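Ethyl tert-butyl ether degradation EthD protein (Ralstonia eutropha JMP134, PDB 3BF4) is of unknown function but, as an EthD-family protein with a ferredoxin-like fold, may have an oxidoreductase-type activity. Local coordinates at residues V25-T30 with N107-A112; Y58-K63 with M79-C84. The protein carries 3 engineered substitutions. All coordinates share one frame; numbering follows the deposited sequence. Where two conformers were deposited one is given.

Interaction 1: V25-T30 with N107-A112. With EDO (1,2-ethanediol), chain C.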
ATOM      1  N   VAL A  25      -2.656   3.380  -5.959  1.00 53.97           N
ATOM      2  CA  VAL A  25      -3.883   3.255  -6.766  1.00 52.75           C
ATOM      3  C   VAL A  25      -4.461   1.916  -6.311  1.00 52.88           C
ATOM      4  O   VAL A  25      -3.779   0.889  -6.380  1.00 51.57           O
ATOM      5  CB  VAL A  25      -3.632   3.287  -8.261  1.00 52.88           C
ATOM      6  CG1 VAL A  25      -4.973   3.280  -9.018  1.00 50.66           C
ATOM      7  CG2 VAL A  25      -2.804   4.512  -8.634  1.00 55.37           C
HETATM    8  N   MSE A  26      -5.693   1.946  -5.812  1.00 52.56           N
HETATM    9  CA  MSE A  26      -6.324   0.797  -5.168  1.00 53.52           C
HETATM   10  C   MSE A  26      -7.722   0.573  -5.730  1.00 54.18           C
HETATM   11  O   MSE A  26      -8.593   1.423  -5.565  1.00 54.31           O
HETATM   12  CB  MSE A  26      -6.350   1.066  -3.666  1.00 52.37           C
HETATM   13  CG  MSE A  26      -4.964   1.405  -3.118  1.00 57.51           C
HETATM   14 SE   MSE A  26      -4.925   2.026  -1.302  0.75 56.07          SE
HETATM   15  CE  MSE A  26      -6.009   3.642  -1.479  1.00 58.18           C
ATOM     16  N   TYR A  27      -7.918  -0.568  -6.399  1.00 53.66           N
ATOM     17  CA  TYR A  27      -9.176  -0.896  -7.077  1.00 53.65           C
ATOM     18  C   TYR A  27     -10.018  -1.757  -6.159  1.00 54.27           C
ATOM     19  O   TYR A  27      -9.644  -2.906  -5.941  1.00 54.03           O
ATOM     20  CB  TYR A  27      -8.895  -1.638  -8.390  1.00 53.22           C
ATOM     21  CG  TYR A  27      -8.163  -0.801  -9.406  1.00 53.27           C
ATOM     22  CD1 TYR A  27      -8.860  -0.117 -10.412  1.00 56.15           C
ATOM     23  CD2 TYR A  27      -6.767  -0.671  -9.362  1.00 53.70           C
ATOM     24  CE1 TYR A  27      -8.182   0.667 -11.363  1.00 56.49           C
ATOM     25  CE2 TYR A  27      -6.083   0.106 -10.294  1.00 51.01           C
ATOM     26  CZ  TYR A  27      -6.794   0.779 -11.291  1.00 56.91           C
ATOM     27  OH  TYR A  27      -6.121   1.543 -12.215  1.00 60.04           O
ATOM     28  N   PRO A  28     -11.137  -1.214  -5.611  1.00 54.16           N
ATOM     29  CA  PRO A  28     -11.984  -1.996  -4.715  1.00 55.48           C
ATOM     30  C   PRO A  28     -12.542  -3.264  -5.372  1.00 56.10           C
ATOM     31  O   PRO A  28     -12.914  -3.232  -6.559  1.00 56.33           O
ATOM     32  CB  PRO A  28     -13.142  -1.042  -4.389  1.00 55.19           C
ATOM     33  CG  PRO A  28     -12.648   0.285  -4.679  1.00 54.42           C
ATOM     34  CD  PRO A  28     -11.705   0.139  -5.804  1.00 54.06           C
ATOM     35  N   TYR A  29     -12.553  -4.356  -4.608  1.00 57.81           N
ATOM     36  CA  TYR A  29     -13.093  -5.632  -5.066  1.00 60.07           C
ATOM     37  C   TYR A  29     -14.607  -5.486  -5.137  1.00 61.48           C
ATOM     38  O   TYR A  29     -15.226  -5.063  -4.162  1.00 61.67           O
ATOM     39  CB  TYR A  29     -12.727  -6.772  -4.098  1.00 61.69           C
ATOM     40  CG  TYR A  29     -13.276  -8.152  -4.463  1.00 59.82           C
ATOM     41  CD1 TYR A  29     -12.522  -9.060  -5.224  1.00 65.86           C
ATOM     42  CD2 TYR A  29     -14.546  -8.557  -4.034  1.00 61.98           C
ATOM     43  CE1 TYR A  29     -13.030 -10.342  -5.562  1.00 65.07           C
ATOM     44  CE2 TYR A  29     -15.064  -9.829  -4.362  1.00 64.61           C
ATOM     45  CZ  TYR A  29     -14.303 -10.714  -5.126  1.00 66.33           C
ATOM     46  OH  TYR A  29     -14.820 -11.961  -5.441  1.00 68.18           O
ATOM     47  N   THR A  30     -15.174  -5.818  -6.292  1.00 63.88           N
ATOM     48  CA  THR A  30     -16.622  -5.786  -6.522  1.00 67.08           C
ATOM     49  C   THR A  30     -16.984  -7.146  -7.152  1.00 67.38           C
ATOM     50  O   THR A  30     -16.490  -7.466  -8.244  1.00 65.91           O
ATOM     51  CB  THR A  30     -17.024  -4.606  -7.448  1.00 67.58           C
ATOM     52  OG1 THR A  30     -16.289  -3.416  -7.093  1.00 71.06           O
ATOM     53  CG2 THR A  30     -18.523  -4.351  -7.361  1.00 71.05           C
ATOM     54  N   ASN A 107      -9.676  -0.279 -20.706  1.00 55.94           N
ATOM     55  CA  ASN A 107      -9.120  -1.444 -21.396  1.00 54.48           C
ATOM     56  C   ASN A 107      -8.893  -2.675 -20.510  1.00 54.37           C
ATOM     57  O   ASN A 107      -8.703  -3.772 -21.039  1.00 55.67           O
ATOM     58  CB  ASN A 107      -7.822  -1.060 -22.122  1.00 55.47           C
ATOM     59  CG  ASN A 107      -8.051  -0.025 -23.217  1.00 57.40           C
ATOM     60  OD1 ASN A 107      -9.046  -0.078 -23.936  1.00 63.99           O
ATOM     61  ND2 ASN A 107      -7.131   0.916 -23.347  1.00 56.60           N
ATOM     62  N   TYR A 108      -8.863  -2.496 -19.189  1.00 53.09           N
ATOM     63  CA  TYR A 108      -8.710  -3.615 -18.248  1.00 52.61           C
ATOM     64  C   TYR A 108      -9.743  -3.681 -17.122  1.00 52.59           C
ATOM     65  O   TYR A 108      -9.835  -4.725 -16.483  1.00 53.56           O
ATOM     66  CB  TYR A 108      -7.289  -3.654 -17.660  1.00 52.68           C
ATOM     67  CG  TYR A 108      -6.871  -2.429 -16.874  1.00 50.72           C
ATOM     68  CD1 TYR A 108      -7.089  -2.342 -15.497  1.00 57.01           C
ATOM     69  CD2 TYR A 108      -6.209  -1.375 -17.500  1.00 50.84           C
ATOM     70  CE1 TYR A 108      -6.682  -1.197 -14.762  1.00 54.48           C
ATOM     71  CE2 TYR A 108      -5.788  -0.248 -16.788  1.00 51.18           C
ATOM     72  CZ  TYR A 108      -6.042  -0.153 -15.427  1.00 49.78           C
ATOM     73  OH  TYR A 108      -5.650   0.951 -14.732  1.00 55.02           O
ATOM     74  N   THR A 109     -10.507  -2.615 -16.871  1.00 52.74           N
ATOM     75  CA  THR A 109     -11.494  -2.617 -15.795  1.00 52.52           C
ATOM     76  C   THR A 109     -12.522  -1.483 -15.862  1.00 53.01           C
ATOM     77  O   THR A 109     -12.264  -0.428 -16.462  1.00 53.51           O
ATOM     78  CB  THR A 109     -10.792  -2.497 -14.392  1.00 54.39           C
ATOM     79  OG1 THR A 109     -11.735  -2.740 -13.338  1.00 51.05           O
ATOM     80  CG2 THR A 109     -10.138  -1.093 -14.175  1.00 49.31           C
ATOM     81  N   ASP A 110     -13.694  -1.705 -15.262  0.50 53.23           N
ATOM     82  CA  ASP A 110     -14.726  -0.662 -15.078  0.50 53.27           C
ATOM     83  C   ASP A 110     -14.770  -0.189 -13.609  0.50 53.95           C
ATOM     84  O   ASP A 110     -15.643   0.603 -13.240  0.50 54.87           O
ATOM     85  CB  ASP A 110     -16.115  -1.148 -15.543  0.50 53.73           C
ATOM     86  CG  ASP A 110     -16.271  -1.175 -17.063  0.50 54.08           C
ATOM     87  OD1 ASP A 110     -15.726  -0.292 -17.770  0.50 53.66           O
ATOM     88  OD2 ASP A 110     -16.977  -2.077 -17.557  0.50 54.55           O
ATOM     89  N   ILE A 111     -13.804  -0.620 -12.792  1.00 53.85           N
ATOM     90  CA  ILE A 111     -13.720  -0.234 -11.379  1.00 53.90           C
ATOM     91  C   ILE A 111     -12.991   1.115 -11.269  1.00 53.42           C
ATOM     92  O   ILE A 111     -11.889   1.262 -11.796  1.00 53.88           O
ATOM     93  CB  ILE A 111     -12.971  -1.316 -10.531  1.00 54.76           C
ATOM     94  CG1 ILE A 111     -13.699  -2.677 -10.631  1.00 52.48           C
ATOM     95  CG2 ILE A 111     -12.843  -0.860  -9.071  1.00 50.94           C
ATOM     96  CD1 ILE A 111     -13.066  -3.816  -9.831  1.00 51.52           C
ATOM     97  N   ALA A 112     -13.627   2.080 -10.598  1.00 53.37           N
ATOM     98  CA  ALA A 112     -13.035   3.397 -10.333  1.00 54.75           C
ATOM     99  C   ALA A 112     -12.079   3.201  -9.137  1.00 55.69           C
ATOM    100  O   ALA A 112     -12.529   2.780  -8.058  1.00 55.61           O
ATOM    101  CB  ALA A 112     -14.114   4.438  -9.995  1.00 51.86           C
TER
HETATM  102  C1  EDO C 109      -2.365   2.550 -12.226  1.00 52.25           C
HETATM  103  O1  EDO C 109      -3.403   1.881 -11.481  1.00 48.24           O
HETATM  104  C2  EDO C 109      -2.818   3.889 -12.816  1.00 47.90           C
HETATM  105  O2  EDO C 109      -4.230   3.906 -13.053  1.00 50.81           O
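The phenol oxygen of Tyr27 is gripped twice. Tyr27 OH hydrogen-bonds Tyr108 OH at 2.6 Å, and it also bonds O1 of a 1,2-ethanediol molecule, 2.8 Å from Tyr27 OH; the donor is not settled in either bond, though Tyr27, with one hydroxyl proton, can donate in only one of them. The two tyrosine side chains meet at about a right angle, with Tyr27 CZ 4.0 Å from Tyr108 CE1, at the edge of the Tyr108 ring. Diol O1 also lies at the edge of the Tyr27 ring, near its plane; on the opposite edge, also near the plane, Tyr27 CD1 is 3.6 Å from Ile111 O. Thr109 offers its methyl CG2 to the same ring obliquely. Thr109 OG1 accepts from Ile111 N at 3.0 Å in an ST turn and also hydrogen-bonds Arg34 O. With CG1 anti to its carbonyl carbon (chi1 -59°), Ile111 brings CD1 to 3.3 Å from Pro28 O; its other branch, Ile111 CG2, packs 3.6 Å from Pro28 CD. Phe35 and Tyr40 meet the Tyr27 ring edge-to-face, and Tyr40 OH also hydrogen-bonds the diol. Here the end of strand 21-28 is joined to the loop leading from helix 87-103 into strand 114-120. The diol probably came from the crystallisation liquor, but its tyrosine-lined place is consistent with a small-molecule pocket between the sheet and helix 37-52 of the ferredoxin-like fold.

Interaction 2: Y58-K63 with M79-C84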
ATOM      1  N   TYR A  58      10.487   3.678  -8.871  1.00 53.51           N
ATOM      2  CA  TYR A  58      10.001   2.339  -9.210  1.00 53.45           C
ATOM      3  C   TYR A  58       8.550   2.210  -8.821  1.00 53.79           C
ATOM      4  O   TYR A  58       8.034   3.035  -8.063  1.00 54.77           O
ATOM      5  CB  TYR A  58      10.811   1.227  -8.513  1.00 53.13           C
ATOM      6  CG  TYR A  58      10.780   1.283  -7.003  1.00 51.95           C
ATOM      7  CD1 TYR A  58      11.785   1.938  -6.295  1.00 51.50           C
ATOM      8  CD2 TYR A  58       9.741   0.679  -6.272  1.00 52.53           C
ATOM      9  CE1 TYR A  58      11.763   2.000  -4.893  1.00 53.70           C
ATOM     10  CE2 TYR A  58       9.702   0.740  -4.866  1.00 53.01           C
ATOM     11  CZ  TYR A  58      10.724   1.390  -4.186  1.00 54.31           C
ATOM     12  OH  TYR A  58      10.702   1.446  -2.827  1.00 50.94           O
ATOM     13  N   TYR A  59       7.907   1.175  -9.359  1.00 54.65           N
ATOM     14  CA  TYR A  59       6.541   0.840  -9.015  1.00 54.48           C
ATOM     15  C   TYR A  59       6.441  -0.590  -8.490  1.00 54.96           C
ATOM     16  O   TYR A  59       7.359  -1.388  -8.666  1.00 53.41           O
ATOM     17  CB  TYR A  59       5.572   1.087 -10.182  1.00 55.63           C
ATOM     18  CG  TYR A  59       5.693   0.172 -11.390  1.00 53.63           C
ATOM     19  CD1 TYR A  59       5.078  -1.090 -11.405  1.00 56.24           C
ATOM     20  CD2 TYR A  59       6.364   0.588 -12.541  1.00 54.09           C
ATOM     21  CE1 TYR A  59       5.171  -1.948 -12.537  1.00 52.70           C
ATOM     22  CE2 TYR A  59       6.459  -0.252 -13.676  1.00 57.21           C
ATOM     23  CZ  TYR A  59       5.860  -1.518 -13.664  1.00 57.32           C
ATOM     24  OH  TYR A  59       5.953  -2.345 -14.768  1.00 58.10           O
ATOM     25  N   THR A  60       5.335  -0.860  -7.799  1.00 52.90           N
ATOM     26  CA  THR A  60       4.994  -2.184  -7.291  1.00 54.20           C
ATOM     27  C   THR A  60       3.574  -2.515  -7.767  1.00 53.65           C
ATOM     28  O   THR A  60       2.781  -1.607  -8.022  1.00 52.13           O
ATOM     29  CB  THR A  60       5.015  -2.257  -5.721  1.00 54.05           C
ATOM     30  OG1 THR A  60       3.870  -1.598  -5.178  1.00 55.76           O
ATOM     31  CG2 THR A  60       6.277  -1.643  -5.130  1.00 52.53           C
ATOM     32  N   VAL A  61       3.266  -3.804  -7.873  1.00 54.07           N
ATOM     33  CA  VAL A  61       1.935  -4.292  -8.274  1.00 54.06           C
ATOM     34  C   VAL A  61       1.583  -5.525  -7.434  1.00 54.70           C
ATOM     35  O   VAL A  61       2.451  -6.358  -7.154  1.00 55.15           O
ATOM     36  CB  VAL A  61       1.878  -4.704  -9.768  1.00 53.42           C
ATOM     37  CG1 VAL A  61       0.428  -5.069 -10.183  1.00 51.36           C
ATOM     38  CG2 VAL A  61       2.423  -3.621 -10.667  1.00 52.76           C
ATOM     39  N   GLU A  62       0.315  -5.638  -7.056  1.00 55.47           N
ATOM     40  CA  GLU A  62      -0.185  -6.791  -6.291  1.00 56.63           C
ATOM     41  C   GLU A  62      -1.630  -7.128  -6.691  1.00 55.37           C
ATOM     42  O   GLU A  62      -2.356  -6.277  -7.234  1.00 55.38           O
ATOM     43  CB  GLU A  62      -0.076  -6.527  -4.777  1.00 57.09           C
ATOM     44  CG  GLU A  62      -0.953  -5.393  -4.313  1.00 58.92           C
ATOM     45  CD  GLU A  62      -0.640  -4.915  -2.924  1.00 61.64           C
ATOM     46  OE1 GLU A  62      -1.143  -5.508  -1.944  1.00 60.72           O
ATOM     47  OE2 GLU A  62       0.066  -3.892  -2.828  1.00 66.41           O
ATOM     48  N   LYS A  63      -2.001  -8.382  -6.446  1.00 55.16           N
ATOM     49  CA  LYS A  63      -3.326  -8.929  -6.710  1.00 54.42           C
ATOM     50  C   LYS A  63      -3.898  -9.378  -5.374  1.00 52.61           C
ATOM     51  O   LYS A  63      -3.279 -10.188  -4.684  1.00 52.77           O
ATOM     52  CB  LYS A  63      -3.253 -10.112  -7.694  1.00 53.57           C
ATOM     53  CG  LYS A  63      -4.581 -10.891  -7.800  1.00 57.25           C
ATOM     54  CD  LYS A  63      -4.805 -11.633  -9.116  1.00 57.06           C
ATOM     55  CE  LYS A  63      -3.931 -12.806  -9.328  1.00 64.19           C
ATOM     56  NZ  LYS A  63      -4.345 -13.524 -10.594  1.00 61.99           N
HETATM   57  N   MSE A  79      -3.881  -3.514  -6.564  1.00 51.97           N
HETATM   58  CA  MSE A  79      -3.278  -2.297  -6.043  1.00 54.29           C
HETATM   59  C   MSE A  79      -1.916  -2.124  -6.678  1.00 53.05           C
HETATM   60  O   MSE A  79      -1.298  -3.099  -7.073  1.00 52.33           O
HETATM   61  CB  MSE A  79      -3.080  -2.358  -4.522  1.00 52.62           C
HETATM   62  CG  MSE A  79      -4.316  -2.628  -3.714  1.00 58.62           C
HETATM   63 SE   MSE A  79      -3.892  -2.823  -1.818  0.75 62.96          SE
HETATM   64  CE  MSE A  79      -3.190  -1.062  -1.417  1.00 72.67           C
ATOM     65  N   CYS A  80      -1.491  -0.877  -6.834  1.00 54.43           N
ATOM     66  CA  CYS A  80      -0.121  -0.563  -7.261  1.00 55.08           C
ATOM     67  C   CYS A  80       0.370   0.603  -6.434  1.00 53.84           C
ATOM     68  O   CYS A  80      -0.414   1.262  -5.744  1.00 53.24           O
ATOM     69  CB  CYS A  80      -0.012  -0.200  -8.743  1.00 54.91           C
ATOM     70  SG  CYS A  80      -0.584   1.455  -9.168  1.00 57.55           S
ATOM     71  N   ALA A  81       1.671   0.843  -6.521  1.00 54.01           N
ATOM     72  CA  ALA A  81       2.276   1.997  -5.886  1.00 53.73           C
ATOM     73  C   ALA A  81       3.410   2.544  -6.732  1.00 53.75           C
ATOM     74  O   ALA A  81       4.176   1.775  -7.274  1.00 50.30           O
ATOM     75  CB  ALA A  81       2.758   1.667  -4.482  1.00 52.15           C
ATOM     76  N   PHE A  82       3.468   3.874  -6.855  1.00 53.91           N
ATOM     77  CA  PHE A  82       4.545   4.581  -7.529  1.00 53.72           C
ATOM     78  C   PHE A  82       5.334   5.295  -6.430  1.00 52.65           C
ATOM     79  O   PHE A  82       4.783   6.143  -5.721  1.00 50.94           O
ATOM     80  CB  PHE A  82       3.995   5.589  -8.542  1.00 54.04           C
ATOM     81  CG  PHE A  82       3.103   4.968  -9.564  1.00 56.89           C
ATOM     82  CD1 PHE A  82       3.646   4.299 -10.666  1.00 58.85           C
ATOM     83  CD2 PHE A  82       1.718   5.022  -9.427  1.00 57.69           C
ATOM     84  CE1 PHE A  82       2.811   3.688 -11.629  1.00 58.67           C
ATOM     85  CE2 PHE A  82       0.881   4.428 -10.381  1.00 58.00           C
ATOM     86  CZ  PHE A  82       1.424   3.761 -11.482  1.00 57.72           C
ATOM     87  N   ILE A  83       6.599   4.912  -6.275  1.00 52.11           N
ATOM     88  CA  ILE A  83       7.515   5.503  -5.305  1.00 53.01           C
ATOM     89  C   ILE A  83       8.204   6.630  -6.075  1.00 53.39           C
ATOM     90  O   ILE A  83       8.841   6.380  -7.117  1.00 50.52           O
ATOM     91  CB  ILE A  83       8.496   4.445  -4.717  1.00 53.57           C
ATOM     92  CG1 ILE A  83       7.742   3.533  -3.734  1.00 56.58           C
ATOM     93  CG2 ILE A  83       9.687   5.100  -3.981  1.00 50.99           C
ATOM     94  CD1 ILE A  83       6.637   2.680  -4.361  1.00 57.87           C
ATOM     95  N   CYS A  84       8.024   7.862  -5.582  1.00 52.47           N
ATOM     96  CA  CYS A  84       8.515   9.084  -6.224  1.00 53.28           C
ATOM     97  C   CYS A  84       9.256   9.961  -5.231  1.00 54.27           C
ATOM     98  O   CYS A  84       8.816  10.116  -4.084  1.00 54.71           O
ATOM     99  CB  CYS A  84       7.317   9.871  -6.769  1.00 53.59           C
ATOM    100  SG  CYS A  84       6.271   8.895  -7.913  1.00 55.35           S
TER
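One face of the Tyr58 ring is covered by Ile83 in a CH-pi contact: Ile83 CB stands 3.9 Å from the ring centroid, 16° off the normal. Ile83 CG1 comes to 3.6 Å from Tyr58 CE2. The ring is turned over its neighbour because Tyr58 CG sits between the backbone N and carbonyl carbon (chi1 60°); Tyr58 OH bonds Glu123, and Arg124 of the second subunit makes a cation-pi contact with the ring. Phe82 meets Tyr59 less squarely, its CD1 3.8 Å from Tyr59 CB. Glu62 and Met79, a selenomethionine, run side by side in the same direction, Glu62 CG 3.7 Å from Met79 CB and Glu62 OE1 3.8 Å from the selenium. The buried carboxylate has its charge met across the dimer interface by Lys22 of the second subunit, with Ser118 and Asn24 of that subunit also bonding OE1. Between the antiparallel backbones, Ile83 N reaches Tyr58 O almost straight along the carbonyl (3.0 Å), whereas Met79 N approaches Glu62 O from above the carbonyl plane (3.2 Å). Tyr59, Val61, Cys80 and Phe82 share one face, where Met45 and Tyr40 of helix 37-52 pack. Strand 76-84 of this hairpin continues the sheet to strand 21-28, while strand 58-66 pairs with a strand of the second subunit, extending the sheet across the dimer.

The centres of the two interactions lie about 15 Å apart, and both reach the four-stranded antiparallel sheet, whose order is 58-66, 76-84, 21-28, 114-120. They meet where strand 76-84 lies beside strand 21-28: Val25 O is 2.9 Å from Cys80 N, a probable hydrogen bond, and Met26 packs on Met79. Along the chain, the hairpin of interaction 2 is nested inside the long excursion that interaction 1 closes, which also carries helices 37-52 and 87-103. Interaction 1 thus fastens a loop to the end of an inner strand, beside the diol site, while interaction 2 builds the sheet outward to the edge used by the second subunit.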